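Local coordinates for protein SAWADEE HOMEODOMAIN HOMOLOG 1 (Arabidopsis thaliana, PDB 4IUP) that binds methylated histone H3 tails through its SAWADEE domain and acts with RNA polymerase IV in RNA-directed DNA methylation, at residues L23-V37 and H46-E58. The protein carries 2 engineered substitutions. Sequence-based numbering, arbitrary orientation.
Sequences LTYRVLRTGELEVRV and HDEWVNVKTSVRE. With CVM (cymal-4), chain E.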
ATOM      1  N   LEU A  23       5.122   3.152  20.060  1.00 10.95           N
ATOM      2  CA  LEU A  23       5.054   3.091  21.523  1.00 14.40           C
ATOM      3  C   LEU A  23       6.344   2.620  22.192  1.00 16.44           C
ATOM      4  O   LEU A  23       6.760   3.164  23.226  1.00 14.24           O
ATOM      5  CB  LEU A  23       3.886   2.194  21.952  1.00 10.25           C
ATOM      6  CG  LEU A  23       2.497   2.567  21.413  1.00 12.15           C
ATOM      7  CD1 LEU A  23       1.499   1.490  21.782  1.00 17.85           C
ATOM      8  CD2 LEU A  23       2.025   3.924  21.919  1.00 18.20           C
ATOM      9  N   THR A  24       6.966   1.599  21.609  1.00 10.83           N
ATOM     10  CA  THR A  24       8.160   0.987  22.176  1.00 12.09           C
ATOM     11  C   THR A  24       8.814   0.091  21.124  1.00 13.12           C
ATOM     12  O   THR A  24       8.348   0.017  19.983  1.00 12.63           O
ATOM     13  CB  THR A  24       7.856   0.229  23.520  1.00 12.18           C
ATOM     14  OG1 THR A  24       9.068  -0.279  24.097  1.00 10.92           O
ATOM     15  CG2 THR A  24       6.856  -0.903  23.326  1.00 12.73           C
ATOM     16  N   TYR A  25       9.917  -0.547  21.497  1.00  8.58           N
ATOM     17  CA  TYR A  25      10.601  -1.473  20.611  1.00  9.17           C
ATOM     18  C   TYR A  25      11.046  -2.705  21.402  1.00 10.95           C
ATOM     19  O   TYR A  25      11.039  -2.706  22.635  1.00 11.01           O
ATOM     20  CB  TYR A  25      11.795  -0.790  19.919  1.00  8.38           C
ATOM     21  CG  TYR A  25      13.016  -0.663  20.800  1.00 11.39           C
ATOM     22  CD1 TYR A  25      13.171   0.429  21.661  1.00 10.70           C
ATOM     23  CD2 TYR A  25      14.006  -1.648  20.793  1.00 13.05           C
ATOM     24  CE1 TYR A  25      14.290   0.536  22.485  1.00 12.99           C
ATOM     25  CE2 TYR A  25      15.124  -1.548  21.614  1.00 20.68           C
ATOM     26  CZ  TYR A  25      15.260  -0.458  22.452  1.00 18.70           C
ATOM     27  OH  TYR A  25      16.372  -0.368  23.259  1.00 21.95           O
ATOM     28  N   ARG A  26      11.427  -3.746  20.676  1.00 12.59           N
ATOM     29  CA  ARG A  26      12.029  -4.943  21.259  1.00 11.70           C
ATOM     30  C   ARG A  26      12.968  -5.568  20.245  1.00 10.65           C
ATOM     31  O   ARG A  26      12.827  -5.343  19.048  1.00 10.73           O
ATOM     32  CB  ARG A  26      10.955  -5.952  21.674  1.00 14.30           C
ATOM     33  CG  ARG A  26      10.246  -6.652  20.510  1.00 10.02           C
ATOM     34  CD  ARG A  26       9.121  -7.524  21.031  1.00 14.44           C
ATOM     35  NE  ARG A  26       8.395  -8.210  19.966  1.00 15.49           N
ATOM     36  CZ  ARG A  26       7.406  -9.074  20.178  1.00 20.37           C
ATOM     37  NH1 ARG A  26       7.029  -9.364  21.416  1.00 19.71           N
ATOM     38  NH2 ARG A  26       6.795  -9.649  19.155  1.00 18.50           N
ATOM     39  N   VAL A  27      13.934  -6.347  20.735  1.00 16.08           N
ATOM     40  CA  VAL A  27      14.818  -7.132  19.873  1.00 16.32           C
ATOM     41  C   VAL A  27      14.576  -8.609  20.154  1.00 15.03           C
ATOM     42  O   VAL A  27      14.629  -9.044  21.307  1.00 17.69           O
ATOM     43  CB  VAL A  27      16.315  -6.787  20.086  1.00 24.16           C
ATOM     44  CG1 VAL A  27      17.183  -7.513  19.066  1.00 22.35           C
ATOM     45  CG2 VAL A  27      16.540  -5.280  19.966  1.00 28.97           C
ATOM     46  N   LEU A  28      14.277  -9.370  19.109  1.00 11.04           N
ATOM     47  CA  LEU A  28      14.095 -10.803  19.254  1.00 12.85           C
ATOM     48  C   LEU A  28      15.461 -11.438  19.468  1.00 16.27           C
ATOM     49  O   LEU A  28      16.480 -10.873  19.068  1.00 18.98           O
ATOM     50  CB  LEU A  28      13.381 -11.397  18.030  1.00 15.19           C
ATOM     51  CG  LEU A  28      12.007 -10.797  17.683  1.00 19.18           C
ATOM     52  CD1 LEU A  28      11.406 -11.456  16.456  1.00 18.02           C
ATOM     53  CD2 LEU A  28      11.040 -10.877  18.862  1.00 21.04           C
ATOM     54  N   ARG A  29      15.496 -12.602  20.106  1.00 15.49           N
ATOM     55  CA  ARG A  29      16.774 -13.252  20.383  1.00 17.82           C
ATOM     56  C   ARG A  29      17.547 -13.577  19.098  1.00 22.50           C
ATOM     57  O   ARG A  29      18.762 -13.769  19.130  1.00 28.30           O
ATOM     58  CB  ARG A  29      16.592 -14.489  21.270  1.00 21.29           C
ATOM     59  CG  ARG A  29      15.784 -15.610  20.658  1.00 17.33           C
ATOM     60  CD  ARG A  29      16.315 -16.961  21.138  1.00 18.77           C
ATOM     61  NE  ARG A  29      17.581 -17.307  20.496  1.00 19.18           N
ATOM     62  CZ  ARG A  29      17.689 -17.813  19.270  1.00 21.27           C
ATOM     63  NH1 ARG A  29      18.882 -18.095  18.770  1.00 23.22           N
ATOM     64  NH2 ARG A  29      16.606 -18.039  18.540  1.00 23.50           N
ATOM     65  N   THR A  30      16.835 -13.606  17.976  1.00 14.51           N
ATOM     66  CA  THR A  30      17.436 -13.795  16.657  1.00 27.85           C
ATOM     67  C   THR A  30      18.053 -12.517  16.085  1.00 35.87           C
ATOM     68  O   THR A  30      18.641 -12.549  15.020  1.00 36.34           O
ATOM     69  CB  THR A  30      16.390 -14.207  15.643  1.00 28.64           C
ATOM     70  OG1 THR A  30      15.410 -13.189  15.568  1.00 33.14           O
ATOM     71  CG2 THR A  30      15.742 -15.457  16.046  1.00 32.29           C
ATOM     72  N   GLY A  31      17.887 -11.405  16.786  1.00 32.37           N
ATOM     73  CA  GLY A  31      18.465 -10.123  16.374  1.00 27.81           C
ATOM     74  C   GLY A  31      17.520  -9.169  15.658  1.00 25.76           C
ATOM     75  O   GLY A  31      17.868  -8.009  15.436  1.00 25.29           O
ATOM     76  N   GLU A  32      16.329  -9.645  15.294  1.00 22.87           N
ATOM     77  CA  GLU A  32      15.345  -8.809  14.597  1.00 21.19           C
ATOM     78  C   GLU A  32      14.787  -7.701  15.483  1.00 22.43           C
ATOM     79  O   GLU A  32      14.402  -7.939  16.634  1.00 15.90           O
ATOM     80  CB  GLU A  32      14.197  -9.646  14.029  1.00 27.86           C
ATOM     81  CG  GLU A  32      14.510 -10.307  12.695  1.00 42.98           C
ATOM     82  CD  GLU A  32      15.235 -11.628  12.849  1.00 58.85           C
ATOM     83  OE1 GLU A  32      14.606 -12.591  13.340  1.00 55.42           O
ATOM     84  OE2 GLU A  32      16.426 -11.709  12.468  1.00 68.30           O
ATOM     85  N   LEU A  33      14.753  -6.498  14.935  1.00 12.04           N
ATOM     86  CA  LEU A  33      14.188  -5.379  15.621  1.00 15.29           C
ATOM     87  C   LEU A  33      12.716  -5.166  15.253  1.00 11.89           C
ATOM     88  O   LEU A  33      12.381  -5.090  14.113  1.00 10.89           O
ATOM     89  CB  LEU A  33      15.007  -4.131  15.310  1.00 15.72           C
ATOM     90  CG  LEU A  33      14.576  -2.796  15.879  1.00 27.09           C
ATOM     91  CD1 LEU A  33      15.005  -2.657  17.332  1.00 25.22           C
ATOM     92  CD2 LEU A  33      15.107  -1.620  15.064  1.00 29.42           C
ATOM     93  N   GLU A  34      11.867  -5.078  16.262  1.00 12.97           N
ATOM     94  CA  GLU A  34      10.445  -4.812  16.062  1.00 11.61           C
ATOM     95  C   GLU A  34      10.033  -3.569  16.846  1.00 11.14           C
ATOM     96  O   GLU A  34      10.615  -3.268  17.890  1.00  9.59           O
ATOM     97  CB  GLU A  34       9.595  -6.009  16.495  1.00 13.37           C
ATOM     98  CG  GLU A  34       9.785  -7.276  15.641  1.00 13.74           C
ATOM     99  CD  GLU A  34       8.825  -8.409  16.020  1.00 22.16           C
ATOM    100  OE1 GLU A  34       8.297  -8.404  17.151  1.00 18.34           O
ATOM    101  OE2 GLU A  34       8.601  -9.311  15.179  1.00 19.64           O
ATOM    102  N   VAL A  35       9.042  -2.847  16.332  1.00  5.78           N
ATOM    103  CA  VAL A  35       8.450  -1.722  17.055  1.00  6.81           C
ATOM    104  C   VAL A  35       6.982  -2.017  17.349  1.00  6.80           C
ATOM    105  O   VAL A  35       6.319  -2.714  16.580  1.00 10.20           O
ATOM    106  CB  VAL A  35       8.575  -0.369  16.298  1.00 12.61           C
ATOM    107  CG1 VAL A  35       9.987   0.174  16.399  1.00 19.20           C
ATOM    108  CG2 VAL A  35       8.143  -0.495  14.820  1.00 10.21           C
ATOM    109  N   ARG A  36       6.488  -1.500  18.466  1.00  5.98           N
ATOM    110  CA  ARG A  36       5.073  -1.621  18.796  1.00  6.56           C
ATOM    111  C   ARG A  36       4.342  -0.392  18.283  1.00 11.87           C
ATOM    112  O   ARG A  36       4.665   0.739  18.666  1.00 12.31           O
ATOM    113  CB  ARG A  36       4.874  -1.798  20.300  1.00  9.63           C
ATOM    114  CG  ARG A  36       3.423  -2.046  20.714  1.00 14.11           C
ATOM    115  CD  ARG A  36       3.360  -3.018  21.873  1.00 22.84           C
ATOM    116  NE  ARG A  36       2.001  -3.261  22.356  1.00 24.52           N
ATOM    117  CZ  ARG A  36       1.216  -4.263  21.959  1.00 26.64           C
ATOM    118  NH1 ARG A  36       1.624  -5.130  21.036  1.00 23.12           N
ATOM    119  NH2 ARG A  36       0.006  -4.397  22.489  1.00 23.62           N
ATOM    120  N   VAL A  37       3.367  -0.606  17.399  1.00  9.85           N
ATOM    121  CA  VAL A  37       2.676   0.517  16.770  1.00  6.22           C
ATOM    122  C   VAL A  37       1.231   0.634  17.220  1.00 13.64           C
ATOM    123  O   VAL A  37       0.575  -0.366  17.512  1.00 12.07           O
ATOM    124  CB  VAL A  37       2.738   0.472  15.215  1.00 11.12           C
ATOM    125  CG1 VAL A  37       4.175   0.664  14.727  1.00 14.35           C
ATOM    126  CG2 VAL A  37       2.150  -0.822  14.673  1.00 12.06           C
ATOM    127  N   HIS A  46      -5.677  -3.597  19.217  1.00 44.04           N
ATOM    128  CA  HIS A  46      -5.267  -3.097  17.919  1.00 41.58           C
ATOM    129  C   HIS A  46      -3.751  -2.922  17.859  1.00 27.21           C
ATOM    130  O   HIS A  46      -3.182  -3.285  16.871  1.00 25.25           O
ATOM    131  CB  HIS A  46      -5.968  -1.811  17.536  1.00 36.03           C
ATOM    132  CG  HIS A  46      -6.489  -1.798  16.144  1.00 45.98           C
ATOM    133  ND1 HIS A  46      -7.702  -1.239  15.817  1.00 52.55           N
ATOM    134  CD2 HIS A  46      -5.956  -2.240  14.981  1.00 53.27           C
ATOM    135  CE1 HIS A  46      -7.891  -1.328  14.518  1.00 55.48           C
ATOM    136  NE2 HIS A  46      -6.851  -1.939  13.986  1.00 54.29           N
ATOM    137  N   ASP A  47      -3.124  -2.379  18.900  1.00 19.43           N
ATOM    138  CA  ASP A  47      -1.647  -2.264  18.909  1.00 17.34           C
ATOM    139  C   ASP A  47      -0.979  -3.572  18.497  1.00 18.72           C
ATOM    140  O   ASP A  47      -1.413  -4.644  18.913  1.00 14.01           O
ATOM    141  CB  ASP A  47      -1.117  -1.877  20.297  1.00 22.13           C
ATOM    142  CG  ASP A  47      -1.610  -0.514  20.775  1.00 24.37           C
ATOM    143  OD1 ASP A  47      -1.436  -0.226  21.978  1.00 18.63           O
ATOM    144  OD2 ASP A  47      -2.169   0.259  19.970  1.00 20.02           O
ATOM    145  N   GLU A  48       0.073  -3.483  17.684  1.00 12.09           N
ATOM    146  CA  GLU A  48       0.772  -4.672  17.201  1.00  9.73           C
ATOM    147  C   GLU A  48       2.279  -4.464  17.182  1.00  8.60           C
ATOM    148  O   GLU A  48       2.750  -3.343  17.016  1.00 10.18           O
ATOM    149  CB  GLU A  48       0.325  -5.019  15.776  1.00 13.49           C
ATOM    150  CG  GLU A  48      -1.048  -5.625  15.662  1.00 20.39           C
ATOM    151  CD  GLU A  48      -1.414  -5.999  14.232  1.00 22.65           C
ATOM    152  OE1 GLU A  48      -0.509  -6.342  13.440  1.00 15.67           O
ATOM    153  OE2 GLU A  48      -2.621  -5.965  13.908  1.00 26.62           O
ATOM    154  N   TRP A  49       3.021  -5.558  17.336  1.00  9.06           N
ATOM    155  CA  TRP A  49       4.454  -5.575  17.069  1.00  9.26           C
ATOM    156  C   TRP A  49       4.670  -5.818  15.584  1.00 12.58           C
ATOM    157  O   TRP A  49       4.056  -6.716  15.001  1.00 10.08           O
ATOM    158  CB  TRP A  49       5.137  -6.686  17.859  1.00  9.56           C
ATOM    159  CG  TRP A  49       5.183  -6.467  19.343  1.00 11.20           C
ATOM    160  CD1 TRP A  49       4.400  -7.068  20.283  1.00 14.26           C
ATOM    161  CD2 TRP A  49       6.082  -5.605  20.055  1.00 12.57           C
ATOM    162  NE1 TRP A  49       4.750  -6.626  21.543  1.00 14.93           N
ATOM    163  CE2 TRP A  49       5.780  -5.727  21.427  1.00 14.04           C
ATOM    164  CE3 TRP A  49       7.111  -4.734  19.663  1.00 12.60           C
ATOM    165  CZ2 TRP A  49       6.471  -5.011  22.415  1.00 12.15           C
ATOM    166  CZ3 TRP A  49       7.796  -4.024  20.644  1.00 13.56           C
ATOM    167  CH2 TRP A  49       7.476  -4.172  22.003  1.00 12.92           C
ATOM    168  N   VAL A  50       5.538  -5.012  14.975  1.00 12.62           N
ATOM    169  CA  VAL A  50       5.882  -5.162  13.563  1.00 11.07           C
ATOM    170  C   VAL A  50       7.387  -5.041  13.351  1.00  9.88           C
ATOM    171  O   VAL A  50       8.049  -4.218  13.990  1.00  8.18           O
ATOM    172  CB  VAL A  50       5.164  -4.111  12.653  1.00 11.05           C
ATOM    173  CG1 VAL A  50       3.652  -4.335  12.639  1.00 12.04           C
ATOM    174  CG2 VAL A  50       5.495  -2.681  13.080  1.00 14.04           C
ATOM    175  N   ASN A  51       7.914  -5.857  12.444  1.00  8.17           N
ATOM    176  CA  ASN A  51       9.323  -5.816  12.075  1.00 11.53           C
ATOM    177  C   ASN A  51       9.670  -4.475  11.419  1.00 13.89           C
ATOM    178  O   ASN A  51       8.998  -4.056  10.473  1.00 11.18           O
ATOM    179  CB  ASN A  51       9.634  -6.985  11.135  1.00 12.96           C
ATOM    180  CG  ASN A  51      11.097  -7.067  10.756  1.00 15.05           C
ATOM    181  OD1 ASN A  51      11.587  -6.272   9.955  1.00 17.15           O
ATOM    182  ND2 ASN A  51      11.798  -8.057  11.304  1.00 12.63           N
ATOM    183  N   VAL A  52      10.706  -3.806  11.927  1.00 10.13           N
ATOM    184  CA  VAL A  52      11.086  -2.474  11.429  1.00 14.16           C
ATOM    185  C   VAL A  52      11.547  -2.531   9.968  1.00 15.32           C
ATOM    186  O   VAL A  52      11.090  -1.741   9.141  1.00 18.67           O
ATOM    187  CB  VAL A  52      12.178  -1.801  12.315  1.00 19.51           C
ATOM    188  CG1 VAL A  52      12.643  -0.471  11.715  1.00 24.20           C
ATOM    189  CG2 VAL A  52      11.652  -1.575  13.712  1.00 19.73           C
ATOM    190  N   LYS A  53      12.427  -3.478   9.657  1.00 17.00           N
ATOM    191  CA  LYS A  53      13.005  -3.594   8.312  1.00 20.35           C
ATOM    192  C   LYS A  53      11.988  -3.903   7.210  1.00 18.42           C
ATOM    193  O   LYS A  53      12.010  -3.274   6.157  1.00 25.98           O
ATOM    194  CB  LYS A  53      14.138  -4.629   8.296  1.00 32.10           C
ATOM    195  CG  LYS A  53      14.835  -4.750   6.943  1.00 46.53           C
ATOM    196  CD  LYS A  53      15.963  -5.789   6.949  1.00 61.18           C
ATOM    197  CE  LYS A  53      15.451  -7.219   7.102  1.00 66.01           C
ATOM    198  NZ  LYS A  53      14.871  -7.766   5.839  1.00 64.94           N
ATOM    199  N   THR A  54      11.093  -4.855   7.457  1.00 12.99           N
ATOM    200  CA  THR A  54      10.194  -5.348   6.412  1.00 17.68           C
ATOM    201  C   THR A  54       8.803  -4.716   6.438  1.00 17.83           C
ATOM    202  O   THR A  54       8.103  -4.697   5.419  1.00 16.52           O
ATOM    203  CB  THR A  54       9.993  -6.879   6.506  1.00 16.14           C
ATOM    204  OG1 THR A  54       9.349  -7.198   7.743  1.00 12.95           O
ATOM    205  CG2 THR A  54      11.321  -7.622   6.419  1.00 21.16           C
ATOM    206  N   SER A  55       8.395  -4.212   7.597  1.00  8.46           N
ATOM    207  CA  SER A  55       6.975  -3.959   7.830  1.00  5.53           C
ATOM    208  C   SER A  55       6.621  -2.560   8.346  1.00  7.99           C
ATOM    209  O   SER A  55       5.516  -2.348   8.843  1.00 11.29           O
ATOM    210  CB  SER A  55       6.405  -5.050   8.745  1.00  7.29           C
ATOM    211  OG  SER A  55       6.601  -6.336   8.168  1.00 10.10           O
ATOM    212  N   VAL A  56       7.559  -1.619   8.233  1.00  6.52           N
ATOM    213  CA  VAL A  56       7.293  -0.194   8.480  1.00  5.52           C
ATOM    214  C   VAL A  56       7.909   0.604   7.334  1.00  9.23           C
ATOM    215  O   VAL A  56       9.080   0.416   7.005  1.00 10.11           O
ATOM    216  CB  VAL A  56       7.897   0.318   9.818  1.00  8.83           C
ATOM    217  CG1 VAL A  56       7.585   1.804  10.026  1.00  9.73           C
ATOM    218  CG2 VAL A  56       7.379  -0.484  11.004  1.00  7.97           C
ATOM    219  N   ARG A  57       7.123   1.489   6.727  1.00  6.87           N
ATOM    220  CA  ARG A  57       7.629   2.333   5.646  1.00  6.98           C
ATOM    221  C   ARG A  57       6.881   3.652   5.604  1.00  6.45           C
ATOM    222  O   ARG A  57       5.825   3.796   6.226  1.00  7.60           O
ATOM    223  CB  ARG A  57       7.528   1.625   4.283  1.00  9.09           C
ATOM    224  CG  ARG A  57       6.093   1.373   3.815  1.00  8.83           C
ATOM    225  CD  ARG A  57       6.041   0.476   2.583  1.00 10.88           C
ATOM    226  NE  ARG A  57       4.667   0.347   2.098  1.00  7.46           N
ATOM    227  CZ  ARG A  57       4.248  -0.565   1.228  1.00  9.57           C
ATOM    228  NH1 ARG A  57       5.099  -1.452   0.716  1.00  7.84           N
ATOM    229  NH2 ARG A  57       2.969  -0.587   0.865  1.00  7.91           N
ATOM    230  N   GLU A  58       7.427   4.609   4.862  1.00  6.49           N
ATOM    231  CA  GLU A  58       6.742   5.875   4.637  1.00  9.15           C
ATOM    232  C   GLU A  58       5.407   5.594   3.951  1.00  7.61           C
ATOM    233  O   GLU A  58       5.315   4.718   3.090  1.00  8.58           O
ATOM    234  CB  GLU A  58       7.606   6.810   3.790  1.00 14.90           C
ATOM    235  CG  GLU A  58       7.097   8.244   3.711  1.00 22.93           C
ATOM    236  CD  GLU A  58       8.050   9.172   2.969  1.00 30.27           C
ATOM    237  OE1 GLU A  58       7.645  10.323   2.686  1.00 29.15           O
ATOM    238  OE2 GLU A  58       9.196   8.756   2.665  1.00 24.93           O
TER
HETATM  239  C1  CVM E 303      12.011   3.506   9.577  1.00 46.48           C
HETATM  240  C2  CVM E 303      10.987   3.167  10.655  1.00 37.54           C
HETATM  241  C3  CVM E 303      10.671   4.394  11.504  1.00 33.09           C
HETATM  242  C4  CVM E 303      10.757   4.051  12.994  1.00 34.88           C
HETATM  243  C6  CVM E 303      10.284   5.185  13.924  1.00 34.35           C
HETATM  244  C7  CVM E 303      11.445   5.631  14.831  1.00 34.57           C
HETATM  245  C8  CVM E 303      11.173   6.975  15.540  1.00 28.42           C
HETATM  246  C9  CVM E 303       9.688   7.375  15.522  1.00 22.46           C
HETATM  247  C10 CVM E 303       9.111   7.430  14.096  1.00 25.16           C
HETATM  248  C11 CVM E 303       9.730   6.392  13.147  1.00 26.09           C
HETATM  249  O12 CVM E 303      11.312   3.735   8.345  1.00 49.68           O
HETATM  250  C13 CVM E 303      11.633   2.774   7.303  1.00 58.36           C
HETATM  251  O14 CVM E 303      12.685   1.811   7.633  1.00 63.05           O
HETATM  252  C15 CVM E 303      12.855   0.796   6.595  1.00 64.74           C
HETATM  253  C16 CVM E 303      13.131   1.401   5.203  1.00 61.13           C
HETATM  254  C17 CVM E 303      12.266   2.629   4.850  1.00 62.54           C
HETATM  255  C18 CVM E 303      12.036   3.564   6.050  1.00 60.69           C
HETATM  256  C19 CVM E 303      14.007  -0.160   6.959  1.00 70.26           C
HETATM  257  O20 CVM E 303      14.971   0.510   7.779  1.00 72.19           O
HETATM  258  O21 CVM E 303      12.892   3.368   3.792  1.00 62.83           O
HETATM  259  O22 CVM E 303      11.012   4.513   5.736  1.00 59.69           O
HETATM  260  O23 CVM E 303      12.874   0.398   4.212  1.00 58.99           O
HETATM  261  O   HOH W   1      13.896  -4.903  11.783  1.00 20.59           O
HETATM  262  O   HOH W   2      10.087  -9.881  13.075  1.00 17.53           O
HETATM  263  O   HOH W   3       5.885  -9.370  14.080  1.00 27.60           O
HETATM  264  O   HOH W   4       0.282  -1.335  23.733  1.00 35.02           O
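Trp49 is clasped between two arginines. The guanidinium of Arg26 lies flat on one face of the indole, planes 3° apart, its CZ 3.5 Å from the centroid of the five-membered ring, a cation-pi stack, while its CD makes a CH-pi contact with the six-membered ring. Over the opposite face Arg36 lays its methylenes, with CB 3.7 Å from the six-membered ring centroid. The broad indole offers both a flat surface. Arg26 CG sits between its backbone N and carbonyl carbon (chi1 71°), and from there the extended chain runs across the indole. NE and NH2 then both grip Glu34 OE1, each at 2.8 Å and in the guanidinium plane, which fixes the group's rotation. Replacing Arg26 with an alanine would probably uncover that indole face and leave the Glu34 carboxylate without its cation.

Trp49 lies on edge strand 48-51, which forms an antiparallel hairpin with strand 33-39; Arg26 reaches it across that middle strand from strand 16-27, in the SH3-like, tudor-type SAWADEE domain. Val35 and Val50 bond N to O in both directions, and their branched side chains fill the buried sheet face opposite Trp49, where Val35 CG1 meets Val52 CG2 at 3.6 Å. Val52 N donates almost straight to Leu33 O (3.0 Å). Asn51 OD1, at the N-cap of the short, weakly bonded helix 52-55, accepts from Thr54 N. A water links Arg36 NE to Asp47 OD1, which also salt-bridges Arg38.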